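Local coordinates for endo-1,4-beta-xylanase (Bacteroides thetaiotaomicron VPI-5482, PDB 3KST), which probably hydrolyses glycosidic bonds in xylan-type plant polysaccharides, as a calcium-binding member of glycosyl hydrolase family 43, at residues A25-V29 with H251-F255; I129-F134 with E190-L194. Residues are numbered along the deposited sequence.

Overall arrangement
Both contacts join the innermost strands of neighbouring blades in the five-bladed beta-propeller of family 43: contact 1 brings together strands 27-32 and 250-256, contact 2 strands 129-135 and 189-197. Their centres lie about 10 Å apart around the central channel, and they touch where His251 CE1 comes 3.4 Å from Asp130 OD2 and 3.6 Å from Gly191 CA. His251 also binds the channel calcium, and one calcium-bound water (water 6) is hydrogen-bonded within contact 2. The three predicted catalytic acids gather at one end: Asp26 (proton acceptor) in contact 1, Asp130 (pKa modulator) and Glu190 (proton donor) in contact 2. Asp26 OD1 lies 5.9 Å from Glu190 OE2.

Contact 1 (A25-V29 with H251-F255); sequences ADPYV and HGAPF. With CA (calcium ion), chain C.
His251, Val29 and Phe255 have the most surface covered where two innermost propeller strands of adjacent blades run side by side. Strands 27-29 and 251-255 are nearly parallel (11°), with axes 5.4 Å apart at closest approach. The register pairs Asp26 with His251 (CA-CA 4.8 Å), Pro27 with Gly252 (5.5 Å), Tyr28 with Ala253 (5.4 Å) and Val29 with Phe255 (6.6 Å). Asp26 (phi/psi 46/45) and His251 (41/75) both have positive phi, and the chain turns a corner at Asp26.

His251 takes chi1 t and lays its ring against Asp26 (chi1 m): Asp26 CB sits 3.5 Å from the ring centroid, 6° off its normal, a CH-pi contact. Asp26 CA lies 3.3 Å from His251 O in a CA-H...O contact, while Asp26 OD2 hydrogen-bonds to Thr41. Ring atom NE2 of His251 binds calcium at 2.6 Å; Glu83 and five waters are the other ligands.

At the far end, Val29 (chi1 t) places CG1 3.6 Å from the centroid of the Phe255 ring (chi1 p), 15° off the normal. Between these two ends Tyr28 CD1 meets Ala253 CB at 3.6 Å.

Water joins the backbones: calcium-bound water 2 donates to Pro27 O (2.7 Å) and Gly252 O (2.9 Å), and water 3 accepts from Val29 N (3.0 Å) and donates to Pro254 O (3.2 Å). The ion thus orients the His251 ring through NE2 and, through water 1 (2.8 Å to Asp26 O), also reaches the Asp26 backbone, consistent with a metal that helps to position the predicted proton acceptor.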
loop_
_atom_site.group_PDB
_atom_site.type_symbol
_atom_site.label_atom_id
_atom_site.label_comp_id
_atom_site.label_asym_id
_atom_site.label_seq_id
_atom_site.Cartn_x
_atom_site.Cartn_y
_atom_site.Cartn_z
ATOM N N ALA A 25 -3.586 7.868 -5.241
ATOM C CA ALA A 25 -4.368 6.713 -4.812
ATOM C C ALA A 25 -3.362 5.672 -4.280
ATOM O O ALA A 25 -2.141 5.826 -4.409
ATOM C CB ALA A 25 -5.187 6.143 -5.970
ATOM N N ASP A 26 -3.900 4.620 -3.684
ATOM C CA ASP A 26 -3.129 3.473 -3.174
ATOM C C ASP A 26 -1.885 3.897 -2.366
ATOM O O ASP A 26 -0.767 3.376 -2.616
ATOM C CB ASP A 26 -2.720 2.629 -4.396
ATOM C CG ASP A 26 -3.898 2.280 -5.323
ATOM O OD1 ASP A 26 -5.050 2.049 -4.838
ATOM O OD2 ASP A 26 -3.671 2.191 -6.552
ATOM N N PRO A 27 -2.045 4.895 -1.457
ATOM C CA PRO A 27 -0.901 5.462 -0.774
ATOM C C PRO A 27 -0.080 4.564 0.150
ATOM O O PRO A 27 -0.591 3.605 0.758
ATOM C CB PRO A 27 -1.534 6.634 0.023
ATOM C CG PRO A 27 -2.857 6.090 0.383
ATOM C CD PRO A 27 -3.280 5.525 -0.942
ATOM N N TYR A 28 1.214 4.882 0.184
ATOM C CA TYR A 28 2.170 4.290 1.112
ATOM C C TYR A 28 3.088 5.378 1.679
ATOM O O TYR A 28 3.613 6.177 0.907
ATOM C CB TYR A 28 3.045 3.244 0.399
ATOM C CG TYR A 28 3.933 2.521 1.365
ATOM C CD1 TYR A 28 3.489 1.371 2.017
ATOM C CD2 TYR A 28 5.209 3.034 1.700
ATOM C CE1 TYR A 28 4.319 0.709 2.976
ATOM C CE2 TYR A 28 6.038 2.374 2.636
ATOM C CZ TYR A 28 5.596 1.239 3.267
ATOM O OH TYR A 28 6.407 0.631 4.188
ATOM N N VAL A 29 3.343 5.336 2.987
ATOM C CA VAL A 29 4.245 6.248 3.694
ATOM C C VAL A 29 5.428 5.494 4.340
ATOM O O VAL A 29 5.235 4.529 5.101
ATOM C CB VAL A 29 3.465 7.108 4.749
ATOM C CG1 VAL A 29 4.389 7.726 5.820
ATOM C CG2 VAL A 29 2.669 8.193 4.026
ATOM N N HIS A 251 -7.210 0.947 0.057
ATOM C CA HIS A 251 -5.817 0.717 -0.362
ATOM C C HIS A 251 -4.895 1.637 0.371
ATOM O O HIS A 251 -4.372 2.616 -0.185
ATOM C CB HIS A 251 -5.568 0.779 -1.872
ATOM C CG HIS A 251 -4.259 0.170 -2.275
ATOM N ND1 HIS A 251 -4.139 -0.632 -3.383
ATOM C CD2 HIS A 251 -3.049 0.150 -1.664
ATOM C CE1 HIS A 251 -2.889 -1.061 -3.477
ATOM N NE2 HIS A 251 -2.211 -0.620 -2.434
ATOM N N GLY A 252 -4.672 1.300 1.628
ATOM C CA GLY A 252 -3.839 2.117 2.492
ATOM C C GLY A 252 -2.619 1.415 3.014
ATOM O O GLY A 252 -2.264 0.326 2.563
ATOM N N ALA A 253 -2.006 2.035 4.013
ATOM C CA ALA A 253 -0.798 1.493 4.633
ATOM C C ALA A 253 -0.642 2.018 6.061
ATOM O O ALA A 253 -0.917 3.231 6.299
ATOM C CB ALA A 253 0.413 1.863 3.803
ATOM N N PRO A 254 -0.249 1.131 7.013
ATOM C CA PRO A 254 0.030 1.595 8.372
ATOM C C PRO A 254 1.456 2.117 8.478
ATOM O O PRO A 254 2.345 1.609 7.788
ATOM C CB PRO A 254 -0.160 0.342 9.237
ATOM C CG PRO A 254 -0.363 -0.809 8.307
ATOM C CD PRO A 254 -0.155 -0.343 6.921
ATOM N N PHE A 255 1.699 3.099 9.353
ATOM C CA PHE A 255 3.075 3.595 9.578
ATOM C C PHE A 255 3.232 4.252 10.944
ATOM O O PHE A 255 2.247 4.766 11.493
ATOM C CB PHE A 255 3.507 4.572 8.477
ATOM C CG PHE A 255 2.651 5.820 8.399
ATOM C CD1 PHE A 255 1.455 5.819 7.676
ATOM C CD2 PHE A 255 3.038 7.002 9.052
ATOM C CE1 PHE A 255 0.643 6.986 7.612
ATOM C CE2 PHE A 255 2.237 8.171 8.999
ATOM C CZ PHE A 255 1.043 8.162 8.266
HETATM CA CA CA C . 0.001 -0.996 -1.081
HETATM O O HOH W 1 0.695 0.998 -2.517
HETATM O O HOH W 2 -0.460 0.939 0.383
HETATM O O HOH W 3 2.882 3.336 5.132
HETATM O O HOH W 4 -1.563 -1.652 0.884
HETATM O O HOH W 5 1.160 -1.926 -3.081
HETATM O O HOH W 6 -0.586 -3.482 -1.267
#

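Contact 2 (I129-F134 with E190-L194); sequences IDTSLF and EGPSL
Strands 129-134 and 190-194 run parallel (1°; closest axis approach 6.3 Å). The register pairs Asp130 with Gly191 (CA-CA 5.3 Å), Ser132 with Ser193 (6.0 Å) and Phe134 with Leu194 (6.3 Å). Asp130 (phi/psi 63/43) and Gly191 (51/51) are left-handed; Thr131 and Pro192 after them are polyproline-like, the rest extended. Two waters bridge the backbones: water 6 donates to Asp130 O (3.1 Å) and Pro192 O (2.8 Å), water 7 accepts from Leu194 N and donates to Leu133 O (both 3.0 Å) and Ser132 OG (2.7 Å). Each is the innermost strand of its own four-stranded blade, so water and side chains, not backbone pairing, join them.

OD2 of Asp130 (chi1 m) accepts a hydrogen bond from Gly191 N (3.0 Å, 140°). Ser132 CB packs 3.2 Å from Pro192 O, and its hydroxyl hydrogen-bonds to calcium ligand Glu83. Leu194 CD1 lies 3.7 Å from the Phe134 ring centroid, 7° off the normal, a CH-pi contact.

Glu190 is held by Tyr215 and Asn152, with OE1 4.1 Å from Asp130 OD2. If both are ionised, these like charges would tend to raise the Glu190 pKa, consistent with the predicted roles of modulator and proton donor.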
loop_
_atom_site.group_PDB
_atom_site.type_symbol
_atom_site.label_atom_id
_atom_site.label_comp_id
_atom_site.label_asym_id
_atom_site.label_seq_id
_atom_site.Cartn_x
_atom_site.Cartn_y
_atom_site.Cartn_z
ATOM N N ILE A 129 -0.642 -7.696 -9.067
ATOM C CA ILE A 129 -0.542 -6.322 -8.624
ATOM C C ILE A 129 -0.465 -6.198 -7.100
ATOM O O ILE A 129 -0.550 -7.200 -6.347
ATOM C CB ILE A 129 -1.769 -5.510 -9.140
ATOM C CG1 ILE A 129 -3.089 -6.114 -8.622
ATOM C CG2 ILE A 129 -1.754 -5.401 -10.680
ATOM C CD1 ILE A 129 -4.310 -5.326 -9.001
ATOM N N ASP A 130 -0.299 -4.955 -6.640
ATOM C CA ASP A 130 -0.405 -4.615 -5.213
ATOM C C ASP A 130 0.637 -5.266 -4.264
ATOM O O ASP A 130 0.333 -5.697 -3.157
ATOM C CB ASP A 130 -1.853 -4.813 -4.695
ATOM C CG ASP A 130 -2.859 -3.940 -5.391
ATOM O OD1 ASP A 130 -2.507 -3.278 -6.372
ATOM O OD2 ASP A 130 -4.009 -3.884 -4.909
ATOM N N THR A 131 1.873 -5.274 -4.731
ATOM C CA THR A 131 3.003 -5.750 -3.948
ATOM C C THR A 131 3.091 -5.089 -2.556
ATOM O O THR A 131 2.903 -3.875 -2.419
ATOM C CB THR A 131 4.338 -5.403 -4.615
ATOM O OG1 THR A 131 4.372 -3.999 -4.915
ATOM C CG2 THR A 131 4.569 -6.206 -5.858
ATOM N N SER A 132 3.375 -5.893 -1.545
ATOM C CA SER A 132 3.699 -5.383 -0.215
ATOM C C SER A 132 4.691 -6.371 0.386
ATOM O O SER A 132 4.382 -7.564 0.439
ATOM C CB SER A 132 2.486 -5.246 0.692
ATOM O OG SER A 132 2.869 -4.545 1.865
ATOM N N LEU A 133 5.869 -5.856 0.765
ATOM C CA LEU A 133 6.955 -6.645 1.355
ATOM C C LEU A 133 6.888 -6.667 2.883
ATOM O O LEU A 133 6.578 -5.670 3.547
ATOM C CB LEU A 133 8.327 -6.078 0.945
ATOM C CG LEU A 133 9.621 -6.764 1.425
ATOM C CD1 LEU A 133 9.817 -8.165 0.786
ATOM C CD2 LEU A 133 10.780 -5.863 1.098
ATOM N N PHE A 134 7.254 -7.823 3.428
ATOM C CA PHE A 134 7.401 -8.027 4.862
ATOM C C PHE A 134 8.645 -8.878 5.131
ATOM O O PHE A 134 8.772 -9.965 4.584
ATOM C CB PHE A 134 6.205 -8.745 5.425
ATOM C CG PHE A 134 6.375 -9.122 6.879
ATOM C CD1 PHE A 134 6.474 -8.134 7.849
ATOM C CD2 PHE A 134 6.482 -10.470 7.256
ATOM C CE1 PHE A 134 6.657 -8.473 9.207
ATOM C CE2 PHE A 134 6.662 -10.831 8.593
ATOM C CZ PHE A 134 6.748 -9.833 9.571
ATOM N N GLU A 190 -7.584 -7.063 -2.035
ATOM C CA GLU A 190 -6.361 -6.469 -2.594
ATOM C C GLU A 190 -5.728 -5.474 -1.637
ATOM O O GLU A 190 -6.169 -5.348 -0.479
ATOM C CB GLU A 190 -6.687 -5.789 -3.940
ATOM C CG GLU A 190 -7.613 -4.557 -3.843
ATOM C CD GLU A 190 -7.969 -3.928 -5.206
ATOM O OE1 GLU A 190 -7.796 -4.581 -6.262
ATOM O OE2 GLU A 190 -8.431 -2.767 -5.197
ATOM N N GLY A 191 -4.692 -4.778 -2.131
ATOM C CA GLY A 191 -3.957 -3.791 -1.368
ATOM C C GLY A 191 -3.486 -4.305 -0.016
ATOM O O GLY A 191 -3.763 -3.666 0.990
ATOM N N PRO A 192 -2.814 -5.476 0.026
ATOM C CA PRO A 192 -2.308 -6.003 1.293
ATOM C C PRO A 192 -1.270 -5.128 2.034
ATOM O O PRO A 192 -0.507 -4.369 1.426
ATOM C CB PRO A 192 -1.649 -7.335 0.864
ATOM C CG PRO A 192 -1.200 -7.086 -0.482
ATOM C CD PRO A 192 -2.302 -6.276 -1.106
ATOM N N SER A 193 -1.258 -5.271 3.359
ATOM C CA SER A 193 -0.276 -4.664 4.277
ATOM C C SER A 193 -0.054 -5.655 5.418
ATOM O O SER A 193 -1.029 -6.185 5.962
ATOM C CB SER A 193 -0.776 -3.334 4.832
ATOM O OG SER A 193 -1.058 -2.417 3.783
ATOM N N LEU A 194 1.201 -5.864 5.813
ATOM C CA LEU A 194 1.535 -6.846 6.845
ATOM C C LEU A 194 2.212 -6.155 8.014
ATOM O O LEU A 194 3.117 -5.319 7.825
ATOM C CB LEU A 194 2.420 -7.962 6.252
ATOM C CG LEU A 194 2.393 -9.367 6.857
ATOM C CD1 LEU A 194 2.845 -9.371 8.311
ATOM C CD2 LEU A 194 1.003 -10.028 6.687
HETATM O O HOH W 6 -0.586 -3.482 -1.267
HETATM O O HOH W 7 3.712 -5.365 4.292
#